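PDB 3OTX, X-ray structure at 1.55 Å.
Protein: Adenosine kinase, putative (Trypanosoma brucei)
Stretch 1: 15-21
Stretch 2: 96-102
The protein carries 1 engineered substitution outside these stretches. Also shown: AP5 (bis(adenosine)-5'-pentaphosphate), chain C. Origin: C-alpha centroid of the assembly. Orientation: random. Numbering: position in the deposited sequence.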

# COMPACT_ATOMS: atom_id res chain seq x y z
N ASN A 15 1.40 8.19 1.21
CA ASN A 15 0.99 9.26 2.14
C ASN A 15 1.25 8.80 3.55
O ASN A 15 0.62 7.83 4.00
N PRO A 16 2.20 9.44 4.25
CA PRO A 16 2.53 8.93 5.58
C PRO A 16 1.47 9.43 6.56
O PRO A 16 1.22 10.64 6.65
N LEU A 17 0.76 8.50 7.20
CA LEU A 17 -0.35 8.88 8.07
C LEU A 17 -0.17 8.24 9.43
O LEU A 17 0.29 7.10 9.50
N LEU A 18 -0.53 8.95 10.49
CA LEU A 18 -0.63 8.33 11.80
C LEU A 18 -2.01 7.68 11.95
O LEU A 18 -3.05 8.35 11.80
N ASP A 19 -2.03 6.39 12.30
CA ASP A 19 -3.32 5.72 12.48
C ASP A 19 -3.86 5.92 13.88
O ASP A 19 -3.16 5.69 14.87
N VAL A 20 -5.13 6.33 13.95
CA VAL A 20 -5.81 6.60 15.21
C VAL A 20 -6.91 5.53 15.25
O VAL A 20 -7.90 5.64 14.54
N SER A 21 -6.68 4.50 16.07
CA SER A 21 -7.44 3.26 16.02
C SER A 21 -8.26 3.12 17.28
O SER A 21 -7.77 3.38 18.39
N ARG A 96 4.30 16.57 16.00
CA ARG A 96 4.46 15.35 16.79
C ARG A 96 4.23 14.11 15.94
O ARG A 96 5.06 13.19 15.95
N TYR A 97 3.14 14.09 15.16
CA TYR A 97 2.85 12.91 14.31
C TYR A 97 3.95 12.68 13.27
O TYR A 97 4.39 11.54 13.08
N GLY A 98 4.39 13.76 12.61
CA GLY A 98 5.44 13.67 11.59
C GLY A 98 6.74 13.13 12.17
O GLY A 98 7.36 12.26 11.56
N LYS A 99 7.12 13.65 13.34
CA LYS A 99 8.37 13.20 13.96
C LYS A 99 8.29 11.72 14.29
O LYS A 99 9.27 10.98 14.10
N VAL A 100 7.15 11.28 14.80
CA VAL A 100 6.95 9.85 15.12
C VAL A 100 6.95 8.95 13.89
O VAL A 100 7.58 7.89 13.92
N LEU A 101 6.31 9.37 12.80
CA LEU A 101 6.30 8.57 11.58
C LEU A 101 7.72 8.44 11.06
O LEU A 101 8.17 7.35 10.66
N LYS A 102 8.42 9.55 11.04
CA LYS A 102 9.82 9.51 10.54
C LYS A 102 10.71 8.65 11.44
O LYS A 102 11.55 7.87 10.95

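The strand that runs through Leu18 and on past Ser21 crosses the helix 96-102 at 102°, nearly perpendicular, with the two axes 8.5 Å apart at their closest. The backbones come nearest at Leu18 and Tyr97, whose CA atoms lie 6.3 Å apart, and Leu18 is the residue most covered by the other stretch, packing against Tyr97, Val100 and Leu101. The contact is small, burying 310 Å² summed over both sides, and no hydrogen bond passes between the stretches. It is held by van der Waals contact and one CH-pi contact.

The most distinctive interaction is a CH-pi contact. Leu18 points toward the helix with chi1 t (-168°) and chi2 p (90°), and its CD2 methyl sits 3.4 Å from the centroid of the Tyr97 ring, only 9° off the ring normal. The methyl therefore lies almost squarely over the ring face, where its C-H bonds can meet the pi cloud; its closest ring atom is CE1 of Tyr97, 3.5 Å from Leu18 CD2. Tyr97 takes chi1 m (-74°), and its ring runs along the strand, from beside Leu18 toward Val20. A flat aromatic ring suits this place because it offers a broad surface to a methyl, while its partly exposed position is compatible with a polar hydroxyl. That hydroxyl end reaches Val20, whose CG2 lies 4.3 Å from Tyr97 OH in a loose contact; Val20 has chi1 t and its CA-to-CB bond points sideways.

Aliphatic packing continues along the helix. The CD1 of Leu18 approaches CG1 of Val100 at 4.3 Å and CD2 of Leu101 at 4.4 Å, so the two branches of this leucine serve different neighbours: CD2 covers the ring, and CD1 meets the aliphatic residues. Val100 (chi1 t) and Leu101 (chi1 m, chi2 t) both point toward the strand. Leu101 reaches Pro16, where its CD1 lies 4.1 Å from Pro16 CB, and it also packs on the backbone: its CD2 is 3.3 Å from Leu17 O. The length of a leucine lets it span from Pro16 to Leu18. Tyr97 and Leu101 are four residues apart, about one helical turn, and so share a face of the helix; the bond from Leu101 N to Tyr97 O, 2.9 Å, ties them together. Gly98 has no side chain and takes no part, while Arg96, Lys99 and Lys102 make no contact with the strand.

The polar work is done with the bound bis(adenosine)-5'-pentaphosphate. Leu17 and Asp19, flanking Leu18 in the alternation of the strand, point away from the helix. The Asp19 carboxylate accepts two hydrogen bonds from ribose hydroxyls, AP5 O2J to OD1 and AP5 O3J to OD2, each 2.6 Å; two oxygens suit a vicinal diol. Asn15 ND2 donates to AP5 N1B at 3.1 Å, and Leu17 CD1 lies 3.6 Å from AP5 C4B, giving the adenine an apolar neighbour.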

# COMPACT_ATOMS: atom_id res chain seq x y z
CB ASN A 15 -0.52 9.47 1.96
CG ASN A 15 -0.90 9.75 0.51
OD1 ASN A 15 -0.24 10.53 -0.16
ND2 ASN A 15 -2.01 9.12 0.01
CB PRO A 16 3.93 9.53 5.86
CG PRO A 16 4.06 10.70 4.93
CD PRO A 16 3.18 10.43 3.74
CB LEU A 17 -1.68 8.37 7.49
CG LEU A 17 -1.99 8.67 6.03
CD1 LEU A 17 -3.30 7.95 5.64
CD2 LEU A 17 -2.13 10.20 5.84
CB LEU A 18 -0.43 9.39 12.89
CG LEU A 18 -0.24 8.68 14.25
CD1 LEU A 18 1.27 8.38 14.53
CD2 LEU A 18 -0.94 9.33 15.41
CB ASP A 19 -3.18 4.23 12.23
CG ASP A 19 -3.01 3.89 10.77
OD1 ASP A 19 -3.26 4.76 9.89
OD2 ASP A 19 -2.69 2.72 10.50
CB VAL A 20 -6.33 8.06 15.26
CG1 VAL A 20 -7.02 8.39 16.61
CG2 VAL A 20 -5.18 9.04 15.06
CB SER A 21 -6.45 2.09 15.94
OG SER A 21 -7.09 0.87 15.66
CB ARG A 96 3.55 15.40 18.02
CG ARG A 96 3.51 14.12 18.83
CD ARG A 96 4.81 13.79 19.53
NE ARG A 96 4.80 12.43 20.06
CZ ARG A 96 5.83 11.87 20.68
NH1 ARG A 96 6.94 12.55 20.88
NH2 ARG A 96 5.74 10.61 21.12
CB TYR A 97 1.51 13.06 13.57
CG TYR A 97 0.28 12.87 14.40
CD1 TYR A 97 0.35 12.77 15.78
CD2 TYR A 97 -0.98 12.88 13.80
CE1 TYR A 97 -0.83 12.66 16.57
CE2 TYR A 97 -2.15 12.75 14.56
CZ TYR A 97 -2.06 12.64 15.93
OH TYR A 97 -3.21 12.50 16.65
CB LYS A 99 8.68 13.99 15.21
CG LYS A 99 9.07 15.45 14.95
CD LYS A 99 9.11 16.21 16.32
CE LYS A 99 9.29 17.72 16.12
NZ LYS A 99 10.61 18.06 15.51
CB VAL A 100 5.65 9.62 15.97
CG1 VAL A 100 5.29 8.13 15.99
CG2 VAL A 100 5.85 10.18 17.38
CB LEU A 101 5.42 9.22 10.52
CG LEU A 101 3.91 9.25 10.82
CD1 LEU A 101 3.22 10.20 9.86
CD2 LEU A 101 3.34 7.85 10.63
CB LYS A 102 10.35 10.93 10.42
CG LYS A 102 11.78 11.07 9.90
CD LYS A 102 11.99 12.53 9.44
CE LYS A 102 13.13 12.58 8.43
NZ LYS A 102 14.47 12.50 9.09
PA AP5 C . -6.50 -10.03 1.90
O1A AP5 C . -7.69 -10.12 2.85
O2A AP5 C . -6.81 -10.46 0.48
O3A AP5 C . -5.86 -8.56 1.80
PB AP5 C . -6.66 -7.16 1.81
O1B AP5 C . -8.11 -7.32 1.46
O2B AP5 C . -5.86 -6.21 0.98
O3B AP5 C . -6.52 -6.81 3.35
PG AP5 C . -7.30 -5.83 4.33
O1G AP5 C . -7.13 -6.37 5.72
O2G AP5 C . -8.79 -5.71 4.05
O3G AP5 C . -6.45 -4.54 4.16
PD AP5 C . -6.61 -3.08 4.82
O1D AP5 C . -7.79 -2.96 5.77
O2D AP5 C . -6.51 -2.11 3.68
O3D AP5 C . -5.30 -3.04 5.76
PE AP5 C . -3.82 -2.57 5.30
O1E AP5 C . -3.54 -3.09 3.91
O2E AP5 C . -2.83 -2.92 6.40
O5F AP5 C . -5.29 -10.86 2.57
C5F AP5 C . -3.98 -10.83 2.00
C4F AP5 C . -3.24 -12.06 2.43
O4F AP5 C . -3.25 -12.17 3.86
C3F AP5 C . -3.86 -13.38 1.98
O3F AP5 C . -3.39 -13.71 0.69
C2F AP5 C . -3.47 -14.34 3.06
O2F AP5 C . -2.15 -14.79 2.85
C1F AP5 C . -3.46 -13.46 4.31
N9A AP5 C . -4.76 -13.46 5.05
C8A AP5 C . -5.68 -12.42 5.13
N7A AP5 C . -6.71 -12.83 5.92
C5A AP5 C . -6.44 -14.09 6.36
C6A AP5 C . -7.09 -14.96 7.21
N6A AP5 C . -8.19 -14.60 7.87
N1A AP5 C . -6.52 -16.18 7.46
C2A AP5 C . -5.31 -16.56 6.91
N3A AP5 C . -4.66 -15.67 6.08
C4A AP5 C . -5.20 -14.46 5.82
O5J AP5 C . -3.95 -0.96 5.18
C5J AP5 C . -4.27 -0.20 6.33
C4J AP5 C . -3.55 1.12 6.14
O4J AP5 C . -4.18 1.90 5.11
C3J AP5 C . -3.61 2.05 7.36
O3J AP5 C . -2.34 2.01 8.00
C2J AP5 C . -3.97 3.43 6.79
O2J AP5 C . -3.14 4.48 7.28
C1J AP5 C . -3.75 3.22 5.31
N9B AP5 C . -4.50 4.16 4.46
C8B AP5 C . -5.86 4.31 4.47
N7B AP5 C . -6.15 5.30 3.58
C5B AP5 C . -4.99 5.76 3.03
C6B AP5 C . -4.71 6.75 2.07
N6B AP5 C . -5.64 7.55 1.53
N1B AP5 C . -3.39 6.95 1.79
C2B AP5 C . -2.36 6.20 2.30
N3B AP5 C . -2.63 5.26 3.27
C4B AP5 C . -3.94 5.03 3.59